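Local coordinates for protein serine acetyltransferase 1, putative (PDB 7BW9) that probably catalyses the transfer of an acetyl group from acetyl-CoA to L-serine, an early step of cysteine biosynthesis, and is captured here with cysteine bound, at residues P128-A139 and L154-I164; A22-K32 and S119-Y127. All coordinates share one frame; numbering follows the deposited sequence.

Contact 1. Residues P128-A139 and L154-I164; sequences PGIHVMMIQRVA and LMENIHSVTGI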
loop_
_atom_site.group_PDB
_atom_site.type_symbol
_atom_site.label_atom_id
_atom_site.label_comp_id
_atom_site.label_asym_id
_atom_site.label_seq_id
_atom_site.Cartn_x
_atom_site.Cartn_y
_atom_site.Cartn_z
ATOM N N PRO A 128 -5.832 5.075 -8.930
ATOM C CA PRO A 128 -5.158 3.765 -8.843
ATOM C C PRO A 128 -5.988 2.619 -9.387
ATOM O O PRO A 128 -5.410 1.615 -9.824
ATOM C CB PRO A 128 -4.896 3.587 -7.340
ATOM C CG PRO A 128 -5.919 4.467 -6.671
ATOM C CD PRO A 128 -6.108 5.652 -7.604
ATOM N N GLY A 129 -7.321 2.721 -9.340
ATOM C CA GLY A 129 -8.158 1.657 -9.871
ATOM C C GLY A 129 -8.066 1.541 -11.378
ATOM O O GLY A 129 -8.223 0.448 -11.930
ATOM N N ILE A 130 -7.806 2.664 -12.054
ATOM C CA ILE A 130 -7.567 2.660 -13.489
ATOM C C ILE A 130 -6.190 2.090 -13.784
ATOM O O ILE A 130 -6.020 1.277 -14.700
ATOM C CB ILE A 130 -7.710 4.085 -14.064
ATOM C CG1 ILE A 130 -9.136 4.598 -13.896
ATOM C CG2 ILE A 130 -7.277 4.120 -15.513
ATOM C CD1 ILE A 130 -10.188 3.719 -14.519
ATOM N N HIS A 131 -5.183 2.501 -13.013
ATOM C CA HIS A 131 -3.831 2.016 -13.283
ATOM C C HIS A 131 -3.750 0.514 -13.080
ATOM O O HIS A 131 -3.077 -0.181 -13.847
ATOM C CB HIS A 131 -2.800 2.745 -12.412
ATOM C CG HIS A 131 -2.708 4.214 -12.705
ATOM N ND1 HIS A 131 -2.140 5.117 -11.832
ATOM C CD2 HIS A 131 -3.127 4.932 -13.774
ATOM C CE1 HIS A 131 -2.215 6.331 -12.351
ATOM N NE2 HIS A 131 -2.806 6.246 -13.530
ATOM N N VAL A 132 -4.455 -0.014 -12.081
ATOM C CA VAL A 132 -4.361 -1.455 -11.856
ATOM C C VAL A 132 -4.998 -2.213 -13.015
ATOM O O VAL A 132 -4.539 -3.300 -13.379
ATOM C CB VAL A 132 -4.976 -1.844 -10.490
ATOM C CG1 VAL A 132 -6.500 -1.819 -10.534
ATOM C CG2 VAL A 132 -4.503 -3.232 -10.067
ATOM N N MET A 133 -6.035 -1.643 -13.637
ATOM C CA MET A 133 -6.695 -2.316 -14.747
ATOM C C MET A 133 -5.904 -2.205 -16.047
ATOM O O MET A 133 -5.918 -3.146 -16.847
ATOM C CB MET A 133 -8.113 -1.771 -14.919
ATOM C CG MET A 133 -9.072 -2.254 -13.810
ATOM S SD MET A 133 -8.941 -4.029 -13.450
ATOM C CE MET A 133 -9.424 -4.686 -15.059
ATOM N N MET A 134 -5.203 -1.086 -16.274
ATOM C CA MET A 134 -4.214 -1.051 -17.352
ATOM C C MET A 134 -3.260 -2.241 -17.259
ATOM O O MET A 134 -3.014 -2.939 -18.246
ATOM C CB MET A 134 -3.417 0.255 -17.304
ATOM C CG MET A 134 -4.221 1.537 -17.443
ATOM S SD MET A 134 -3.080 2.947 -17.486
ATOM C CE MET A 134 -4.187 4.316 -17.832
ATOM N N ILE A 135 -2.716 -2.493 -16.069
ATOM C CA ILE A 135 -1.807 -3.623 -15.902
ATOM C C ILE A 135 -2.557 -4.950 -15.999
ATOM O O ILE A 135 -2.084 -5.895 -16.649
ATOM C CB ILE A 135 -1.053 -3.501 -14.571
ATOM C CG1 ILE A 135 -0.338 -2.158 -14.503
ATOM C CG2 ILE A 135 -0.055 -4.649 -14.401
ATOM C CD1 ILE A 135 0.763 -1.974 -15.576
ATOM N N GLN A 136 -3.731 -5.055 -15.350
ATOM C CA GLN A 136 -4.406 -6.352 -15.259
ATOM C C GLN A 136 -4.847 -6.852 -16.626
ATOM O O GLN A 136 -4.711 -8.042 -16.930
ATOM C CB GLN A 136 -5.615 -6.278 -14.322
ATOM C CG GLN A 136 -6.026 -7.668 -13.726
ATOM C CD GLN A 136 -6.917 -8.480 -14.651
ATOM O OE1 GLN A 136 -7.600 -7.917 -15.501
ATOM N NE2 GLN A 136 -6.887 -9.806 -14.514
ATOM N N ARG A 137 -5.391 -5.962 -17.460
ATOM C CA ARG A 137 -5.837 -6.385 -18.781
ATOM C C ARG A 137 -4.663 -6.821 -19.657
ATOM O O ARG A 137 -4.813 -7.729 -20.482
ATOM C CB ARG A 137 -6.653 -5.259 -19.419
ATOM C CG ARG A 137 -7.895 -4.935 -18.564
ATOM C CD ARG A 137 -8.993 -4.281 -19.355
ATOM N NE ARG A 137 -10.124 -3.833 -18.540
ATOM C CZ ARG A 137 -11.120 -4.624 -18.128
ATOM N NH1 ARG A 137 -11.119 -5.916 -18.429
ATOM N NH2 ARG A 137 -12.123 -4.115 -17.420
ATOM N N VAL A 138 -3.481 -6.223 -19.466
ATOM C CA VAL A 138 -2.288 -6.729 -20.134
ATOM C C VAL A 138 -1.905 -8.086 -19.568
ATOM O O VAL A 138 -1.743 -9.063 -20.310
ATOM C CB VAL A 138 -1.124 -5.730 -19.998
ATOM C CG1 VAL A 138 0.180 -6.414 -20.339
ATOM C CG2 VAL A 138 -1.373 -4.508 -20.870
ATOM N N ALA A 139 -1.761 -8.162 -18.241
ATOM C CA ALA A 139 -1.291 -9.387 -17.596
ATOM C C ALA A 139 -2.193 -10.564 -17.913
ATOM O O ALA A 139 -1.719 -11.696 -18.051
ATOM C CB ALA A 139 -1.227 -9.195 -16.076
ATOM N N LEU A 154 4.214 -9.265 -12.668
ATOM C CA LEU A 154 3.675 -7.996 -13.150
ATOM C C LEU A 154 2.556 -7.486 -12.246
ATOM O O LEU A 154 2.562 -6.323 -11.823
ATOM C CB LEU A 154 3.183 -8.167 -14.583
ATOM C CG LEU A 154 2.568 -6.954 -15.250
ATOM C CD1 LEU A 154 3.571 -5.797 -15.243
ATOM C CD2 LEU A 154 2.177 -7.353 -16.689
ATOM N N MET A 155 1.593 -8.352 -11.913
ATOM C CA MET A 155 0.529 -7.916 -11.014
ATOM C C MET A 155 1.060 -7.546 -9.630
ATOM O O MET A 155 0.522 -6.630 -8.993
ATOM C CB MET A 155 -0.553 -8.990 -10.894
ATOM C CG MET A 155 -1.420 -9.139 -12.147
ATOM S SD MET A 155 -1.883 -7.581 -12.912
ATOM C CE MET A 155 -2.953 -6.825 -11.698
ATOM N N GLU A 156 2.102 -8.236 -9.138
ATOM C CA GLU A 156 2.631 -7.866 -7.824
ATOM C C GLU A 156 3.335 -6.514 -7.868
ATOM O O GLU A 156 3.321 -5.780 -6.872
ATOM C CB GLU A 156 3.580 -8.939 -7.281
ATOM C CG GLU A 156 2.871 -10.237 -6.831
ATOM C CD GLU A 156 1.765 -10.018 -5.790
ATOM O OE1 GLU A 156 1.871 -9.072 -4.972
ATOM O OE2 GLU A 156 0.799 -10.819 -5.771
ATOM N N ASN A 157 3.930 -6.155 -9.010
ATOM C CA ASN A 157 4.503 -4.814 -9.151
ATOM C C ASN A 157 3.444 -3.739 -8.940
ATOM O O ASN A 157 3.660 -2.774 -8.199
ATOM C CB ASN A 157 5.141 -4.637 -10.537
ATOM C CG ASN A 157 6.474 -5.343 -10.670
ATOM O OD1 ASN A 157 7.093 -5.722 -9.678
ATOM N ND2 ASN A 157 6.930 -5.513 -11.909
ATOM N N ILE A 158 2.296 -3.872 -9.613
ATOM C CA ILE A 158 1.263 -2.841 -9.512
ATOM C C ILE A 158 0.589 -2.907 -8.135
ATOM O O ILE A 158 0.183 -1.871 -7.587
ATOM C CB ILE A 158 0.265 -2.963 -10.692
ATOM C CG1 ILE A 158 -0.618 -1.716 -10.811
ATOM C CG2 ILE A 158 -0.629 -4.210 -10.583
ATOM C CD1 ILE A 158 0.148 -0.435 -10.906
ATOM N N HIS A 159 0.483 -4.113 -7.556
ATOM C CA HIS A 159 0.126 -4.305 -6.144
ATOM C C HIS A 159 0.981 -3.445 -5.221
ATOM O O HIS A 159 0.470 -2.753 -4.334
ATOM C CB HIS A 159 0.309 -5.784 -5.776
ATOM C CG HIS A 159 -0.285 -6.174 -4.453
ATOM N ND1 HIS A 159 0.072 -7.336 -3.799
ATOM C CD2 HIS A 159 -1.223 -5.577 -3.675
ATOM C CE1 HIS A 159 -0.617 -7.438 -2.674
ATOM N NE2 HIS A 159 -1.412 -6.386 -2.576
ATOM N N SER A 160 2.302 -3.505 -5.397
ATOM C CA SER A 160 3.197 -2.779 -4.506
ATOM C C SER A 160 2.970 -1.270 -4.586
ATOM O O SER A 160 3.145 -0.565 -3.587
ATOM C CB SER A 160 4.647 -3.139 -4.840
ATOM O OG SER A 160 5.512 -2.082 -4.496
ATOM N N VAL A 161 2.536 -0.765 -5.738
ATOM C CA VAL A 161 2.338 0.674 -5.901
ATOM C C VAL A 161 0.914 1.135 -5.554
ATOM O O VAL A 161 0.722 2.279 -5.126
ATOM C CB VAL A 161 2.731 1.077 -7.340
ATOM C CG1 VAL A 161 1.959 2.282 -7.803
ATOM C CG2 VAL A 161 4.248 1.338 -7.420
ATOM N N THR A 162 -0.101 0.281 -5.699
ATOM C CA THR A 162 -1.474 0.704 -5.423
ATOM C C THR A 162 -2.070 0.099 -4.165
ATOM O O THR A 162 -3.119 0.565 -3.716
ATOM C CB THR A 162 -2.395 0.337 -6.595
ATOM O OG1 THR A 162 -2.464 -1.091 -6.681
ATOM C CG2 THR A 162 -1.847 0.898 -7.895
ATOM N N GLY A 163 -1.458 -0.935 -3.602
ATOM C CA GLY A 163 -2.148 -1.699 -2.596
ATOM C C GLY A 163 -3.345 -2.489 -3.091
ATOM O O GLY A 163 -4.068 -3.060 -2.269
ATOM N N ILE A 164 -3.580 -2.546 -4.401
ATOM C CA ILE A 164 -4.659 -3.337 -4.989
ATOM C C ILE A 164 -4.086 -4.645 -5.508
ATOM O O ILE A 164 -3.118 -4.647 -6.286
ATOM C CB ILE A 164 -5.364 -2.583 -6.126
ATOM C CG1 ILE A 164 -5.869 -1.221 -5.650
ATOM C CG2 ILE A 164 -6.504 -3.460 -6.707
ATOM C CD1 ILE A 164 -6.411 -0.369 -6.802
#
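Met155 fits as a knob into the hole formed by Val132, Ile135, Gln136 and Ala139 on the facing helix. Its CB leaves the backbone alongside the partner helix, and bends at chi2 (-41°) and chi3 fold the chain over toward it. CG therefore lies against Ala139 CB. Met155 SD sits 3.6 Å from Ala139 CB and also touches Gln136 CA. The tip, Met155 CE, reaches Gln136 CG at 3.8 Å. A flexible, unbranched thioether suits this hole, and the small Ala139 leaves room for its sulfur. Gln136 lends only its aliphatic part here, because its NE2 turns to the carbonyls of His167 and Thr170.

Beside the knob, branched aliphatic residues mesh. Ile135 sends CG2 to Leu154 CG at 3.6 Å, while its CG1 meets Ile158 CG1 at 3.7 Å. Val132 and Ile158 cross at about a right angle, and Val132 CG2 also meets Ile164 CG2 at 3.9 Å. At the far end Pro128, in the first turn of its helix, lays CB against Thr162 CG2.

The helical segments 128-139 and 154-162 run antiparallel at 174°, their axes 9.6 Å apart at closest approach, as a helical hairpin that leads into the left-handed beta-helix. Where helix 148-162 stops, Thr162 OG1 donates to Ile158 O, a carbonyl that also accepts from Thr162 N, and accepts from Ile164 N at 2.9 Å in an ST turn. Gly163 takes positive phi, and Ile164 can then bring CD1 over the Pro128 carbonyl. No hydrogen bond spans the two segments, so their hold on each other is a matter of shape and apolar burial, while polar groups such as Gln136 NE2 and Thr162 OG1 find their partners elsewhere.

Contact 2. Residues A22-K32 and S119-Y127; sequences AFKSTKQFPEK and SLAMIIRSY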
loop_
_atom_site.group_PDB
_atom_site.type_symbol
_atom_site.label_atom_id
_atom_site.label_comp_id
_atom_site.label_asym_id
_atom_site.label_seq_id
_atom_site.Cartn_x
_atom_site.Cartn_y
_atom_site.Cartn_z
ATOM N N ALA A 22 -13.216 14.034 -25.196
ATOM C CA ALA A 22 -12.972 14.052 -23.759
ATOM C C ALA A 22 -11.654 13.384 -23.400
ATOM O O ALA A 22 -11.070 13.692 -22.356
ATOM C CB ALA A 22 -14.129 13.368 -23.020
ATOM N N PHE A 23 -11.175 12.467 -24.240
ATOM C CA PHE A 23 -9.929 11.753 -23.998
ATOM C C PHE A 23 -8.708 12.473 -24.534
ATOM O O PHE A 23 -7.590 11.979 -24.353
ATOM C CB PHE A 23 -9.991 10.358 -24.617
ATOM C CG PHE A 23 -10.880 9.424 -23.869
ATOM C CD1 PHE A 23 -10.449 8.835 -22.692
ATOM C CD2 PHE A 23 -12.160 9.155 -24.326
ATOM C CE1 PHE A 23 -11.277 7.977 -21.995
ATOM C CE2 PHE A 23 -12.995 8.299 -23.635
ATOM C CZ PHE A 23 -12.548 7.706 -22.467
ATOM N N LYS A 24 -8.886 13.609 -25.197
ATOM C CA LYS A 24 -7.786 14.318 -25.829
ATOM C C LYS A 24 -7.439 15.550 -25.017
ATOM O O LYS A 24 -8.264 16.074 -24.262
ATOM C CB LYS A 24 -8.143 14.704 -27.265
ATOM C CG LYS A 24 -8.565 13.507 -28.099
ATOM C CD LYS A 24 -9.121 13.913 -29.447
ATOM C CE LYS A 24 -8.503 13.077 -30.548
ATOM N NZ LYS A 24 -9.282 13.121 -31.822
ATOM N N SER A 25 -6.198 15.993 -25.158
ATOM C CA SER A 25 -5.746 17.151 -24.410
ATOM C C SER A 25 -4.514 17.709 -25.107
ATOM O O SER A 25 -3.640 16.954 -25.549
ATOM C CB SER A 25 -5.457 16.782 -22.951
ATOM O OG SER A 25 -4.522 17.654 -22.344
ATOM N N THR A 26 -4.472 19.029 -25.229
ATOM C CA THR A 26 -3.378 19.728 -25.878
ATOM C C THR A 26 -2.322 20.176 -24.893
ATOM O O THR A 26 -1.406 20.905 -25.275
ATOM C CB THR A 26 -3.917 20.940 -26.632
ATOM O OG1 THR A 26 -4.493 21.857 -25.693
ATOM C CG2 THR A 26 -4.986 20.513 -27.633
ATOM N N LYS A 27 -2.424 19.759 -23.639
ATOM C CA LYS A 27 -1.584 20.288 -22.581
ATOM C C LYS A 27 -0.375 19.389 -22.347
ATOM O O LYS A 27 -0.306 18.247 -22.811
ATOM C CB LYS A 27 -2.405 20.450 -21.302
ATOM C CG LYS A 27 -3.871 20.751 -21.587
ATOM C CD LYS A 27 -4.509 21.547 -20.471
ATOM C CE LYS A 27 -5.335 20.661 -19.567
ATOM N NZ LYS A 27 -6.260 21.482 -18.747
ATOM N N GLN A 28 0.589 19.927 -21.612
ATOM C CA GLN A 28 1.848 19.248 -21.320
ATOM C C GLN A 28 1.908 19.012 -19.811
ATOM O O GLN A 28 2.198 19.937 -19.047
ATOM C CB GLN A 28 3.033 20.080 -21.820
ATOM C CG GLN A 28 4.403 19.551 -21.430
ATOM C CD GLN A 28 4.776 18.303 -22.200
ATOM O OE1 GLN A 28 5.315 18.376 -23.306
ATOM N NE2 GLN A 28 4.484 17.143 -21.620
ATOM N N PHE A 29 1.610 17.740 -19.366
ATOM C CA PHE A 29 1.644 17.469 -17.933
ATOM C C PHE A 29 3.039 17.048 -17.501
ATOM O O PHE A 29 3.807 16.518 -18.304
ATOM C CB PHE A 29 0.655 16.359 -17.566
ATOM C CG PHE A 29 -0.757 16.651 -17.959
ATOM C CD1 PHE A 29 -1.219 16.335 -19.231
ATOM C CD2 PHE A 29 -1.637 17.224 -17.047
ATOM C CE1 PHE A 29 -2.536 16.602 -19.592
ATOM C CE2 PHE A 29 -2.949 17.492 -17.396
ATOM C CZ PHE A 29 -3.401 17.181 -18.674
ATOM N N PRO A 30 3.395 17.266 -16.240
ATOM C CA PRO A 30 4.658 16.722 -15.736
ATOM C C PRO A 30 4.697 15.207 -15.882
ATOM O O PRO A 30 3.670 14.522 -15.820
ATOM C CB PRO A 30 4.668 17.141 -14.259
ATOM C CG PRO A 30 3.731 18.313 -14.193
ATOM C CD PRO A 30 2.672 18.041 -15.217
ATOM N N GLU A 31 5.906 14.696 -16.089
ATOM C CA GLU A 31 6.116 13.264 -16.236
ATOM C C GLU A 31 5.752 12.533 -14.944
ATOM O O GLU A 31 5.974 13.040 -13.841
ATOM C CB GLU A 31 7.576 13.005 -16.603
ATOM C CG GLU A 31 7.840 11.661 -17.243
ATOM C CD GLU A 31 9.286 11.213 -17.067
ATOM O OE1 GLU A 31 9.977 11.744 -16.162
ATOM O OE2 GLU A 31 9.723 10.330 -17.835
ATOM N N LYS A 32 5.188 11.335 -15.080
ATOM C CA LYS A 32 4.846 10.502 -13.934
ATOM C C LYS A 32 5.726 9.259 -13.941
ATOM O O LYS A 32 5.732 8.508 -14.919
ATOM C CB LYS A 32 3.369 10.118 -13.957
ATOM C CG LYS A 32 2.472 11.117 -13.251
ATOM C CD LYS A 32 1.292 10.412 -12.597
ATOM C CE LYS A 32 0.694 11.257 -11.472
ATOM N NZ LYS A 32 1.711 11.655 -10.437
ATOM N N SER A 119 -12.806 15.140 -13.878
ATOM C CA SER A 119 -12.321 15.204 -15.252
ATOM C C SER A 119 -11.703 13.867 -15.618
ATOM O O SER A 119 -11.259 13.116 -14.750
ATOM C CB SER A 119 -11.303 16.345 -15.437
ATOM O OG SER A 119 -9.972 15.933 -15.128
ATOM N N LEU A 120 -11.658 13.583 -16.924
ATOM C CA LEU A 120 -10.988 12.368 -17.378
ATOM C C LEU A 120 -9.486 12.451 -17.155
ATOM O O LEU A 120 -8.852 11.434 -16.844
ATOM C CB LEU A 120 -11.290 12.087 -18.855
ATOM C CG LEU A 120 -12.744 11.781 -19.239
ATOM C CD1 LEU A 120 -12.799 11.017 -20.547
ATOM C CD2 LEU A 120 -13.500 11.030 -18.129
ATOM N N ALA A 121 -8.904 13.649 -17.289
ATOM C CA ALA A 121 -7.475 13.818 -17.027
ATOM C C ALA A 121 -7.117 13.349 -15.621
ATOM O O ALA A 121 -6.183 12.557 -15.436
ATOM C CB ALA A 121 -7.074 15.282 -17.213
ATOM N N MET A 122 -7.853 13.835 -14.619
ATOM C CA MET A 122 -7.613 13.423 -13.242
ATOM C C MET A 122 -7.681 11.908 -13.117
ATOM O O MET A 122 -6.795 11.277 -12.531
ATOM C CB MET A 122 -8.638 14.087 -12.321
ATOM C CG MET A 122 -8.765 13.425 -10.945
ATOM S SD MET A 122 -10.185 14.000 -9.978
ATOM C CE MET A 122 -9.874 15.753 -9.928
ATOM N N ILE A 123 -8.720 11.308 -13.703
ATOM C CA ILE A 123 -8.898 9.861 -13.632
ATOM C C ILE A 123 -7.728 9.158 -14.304
ATOM O O ILE A 123 -7.142 8.216 -13.755
ATOM C CB ILE A 123 -10.247 9.459 -14.265
ATOM C CG1 ILE A 123 -11.410 10.049 -13.467
ATOM C CG2 ILE A 123 -10.395 7.938 -14.365
ATOM C CD1 ILE A 123 -12.692 10.084 -14.232
ATOM N N ILE A 124 -7.358 9.622 -15.495
ATOM C CA ILE A 124 -6.337 8.926 -16.262
ATOM C C ILE A 124 -4.989 9.022 -15.565
ATOM O O ILE A 124 -4.220 8.056 -15.524
ATOM C CB ILE A 124 -6.275 9.493 -17.688
ATOM C CG1 ILE A 124 -7.529 9.100 -18.474
ATOM C CG2 ILE A 124 -5.002 9.019 -18.385
ATOM C CD1 ILE A 124 -7.607 9.740 -19.864
ATOM N N ARG A 125 -4.683 10.180 -14.996
ATOM C CA ARG A 125 -3.337 10.380 -14.480
ATOM C C ARG A 125 -3.171 9.825 -13.076
ATOM O O ARG A 125 -2.059 9.444 -12.692
ATOM C CB ARG A 125 -2.994 11.868 -14.513
ATOM C CG ARG A 125 -2.482 12.289 -15.896
ATOM C CD ARG A 125 -1.950 13.700 -15.948
ATOM N NE ARG A 125 -0.906 13.981 -14.976
ATOM C CZ ARG A 125 0.400 13.761 -15.156
ATOM N NH1 ARG A 125 0.859 13.206 -16.270
ATOM N NH2 ARG A 125 1.256 14.097 -14.203
ATOM N N SER A 126 -4.252 9.756 -12.310
ATOM C CA SER A 126 -4.129 9.596 -10.870
ATOM C C SER A 126 -4.974 8.497 -10.233
ATOM O O SER A 126 -4.716 8.168 -9.075
ATOM C CB SER A 126 -4.457 10.921 -10.168
ATOM O OG SER A 126 -3.540 11.923 -10.570
ATOM N N TYR A 127 -5.957 7.917 -10.914
ATOM C CA TYR A 127 -6.820 6.946 -10.217
ATOM C C TYR A 127 -6.142 5.581 -10.134
ATOM O O TYR A 127 -5.913 4.950 -11.174
ATOM C CB TYR A 127 -8.176 6.830 -10.894
ATOM C CG TYR A 127 -9.193 7.778 -10.290
ATOM C CD1 TYR A 127 -8.835 9.072 -9.940
ATOM C CD2 TYR A 127 -10.495 7.374 -10.043
ATOM C CE1 TYR A 127 -9.752 9.954 -9.378
ATOM C CE2 TYR A 127 -11.435 8.246 -9.476
ATOM C CZ TYR A 127 -11.055 9.534 -9.146
ATOM O OH TYR A 127 -11.977 10.399 -8.575
HETATM O O HOH W 1 -0.916 10.984 -8.660
#
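Leu120 CD1 rests over the centre of the Phe23 ring, a CH-pi contact 3.7 Å from the centroid and 13° off the ring normal. The same methyl touches Ala22 CB, and Ile124 CD1 arrives at the ring edge, 4.1 Å from Phe23 CD1. The flat ring thus offers a face to one branched residue and a rim to the other, one helical turn later, while the short Ala22 lets Leu120 come close to the backbone.

Phe29 carries the packing outward: its CZ lies near Ala121, and one face of its ring receives Arg125 CD. Residues 22-32 belong to the loop joining helix 2-17 to helix 36-45 in the N-terminal helical domain, which in serine acetyltransferases precedes the left-handed beta-helix. Here the loop packs along one side of the short helix 120-126 beside the third subunit, whose Tyr79 meets Phe29 edge-to-face.

Arg125 bridges the apolar and polar zones. Its chain runs extended through chi2 and bends at chi3 (55°), bringing the guanidinium nearly parallel to the Phe29 ring, 11° between planes. Phe29 CB covers one guanidinium face, at 3.4 Å from NH1 of Arg125, and the aliphatic Lys32 CD the opposite one. Near the edge, Arg125 NH2 donates to Pro30 O at 2.9 Å in a bent bond, the oxygen tilted out of the guanidinium plane, and Arg125 NH1 adds a weak bond to that oxygen while also binding Phe49 O. Arg125 NE turns to Glu153 of the third subunit in a salt bridge. Farther out, Lys32 NZ stands 4.5 Å from Arg125 NH2 and bonds Asn157 of the third subunit; a water links Lys32 NZ weakly to Ser126 OG.

In the fold
Contact 1 lies near the centre of the chain and contact 2 about 17 Å from that centre, the two being 18 Å apart between their own centres. Both are largely buried, but contact 1 joins two long helices by apolar meshing alone, whereas contact 2 fastens a loop to a short helix with a mixture of aromatic packing and arginine hydrogen bonds beside a subunit boundary. They connect directly: helix 120-126 is followed in the chain by helix 128-144, and His131 NE2 lies 3.0 Å from Ile124 O, probably hydrogen-bonded. Both touch the third subunit, where Arg125 of contact 2 pairs with Glu153 of that subunit, and contact 1 also reaches the second.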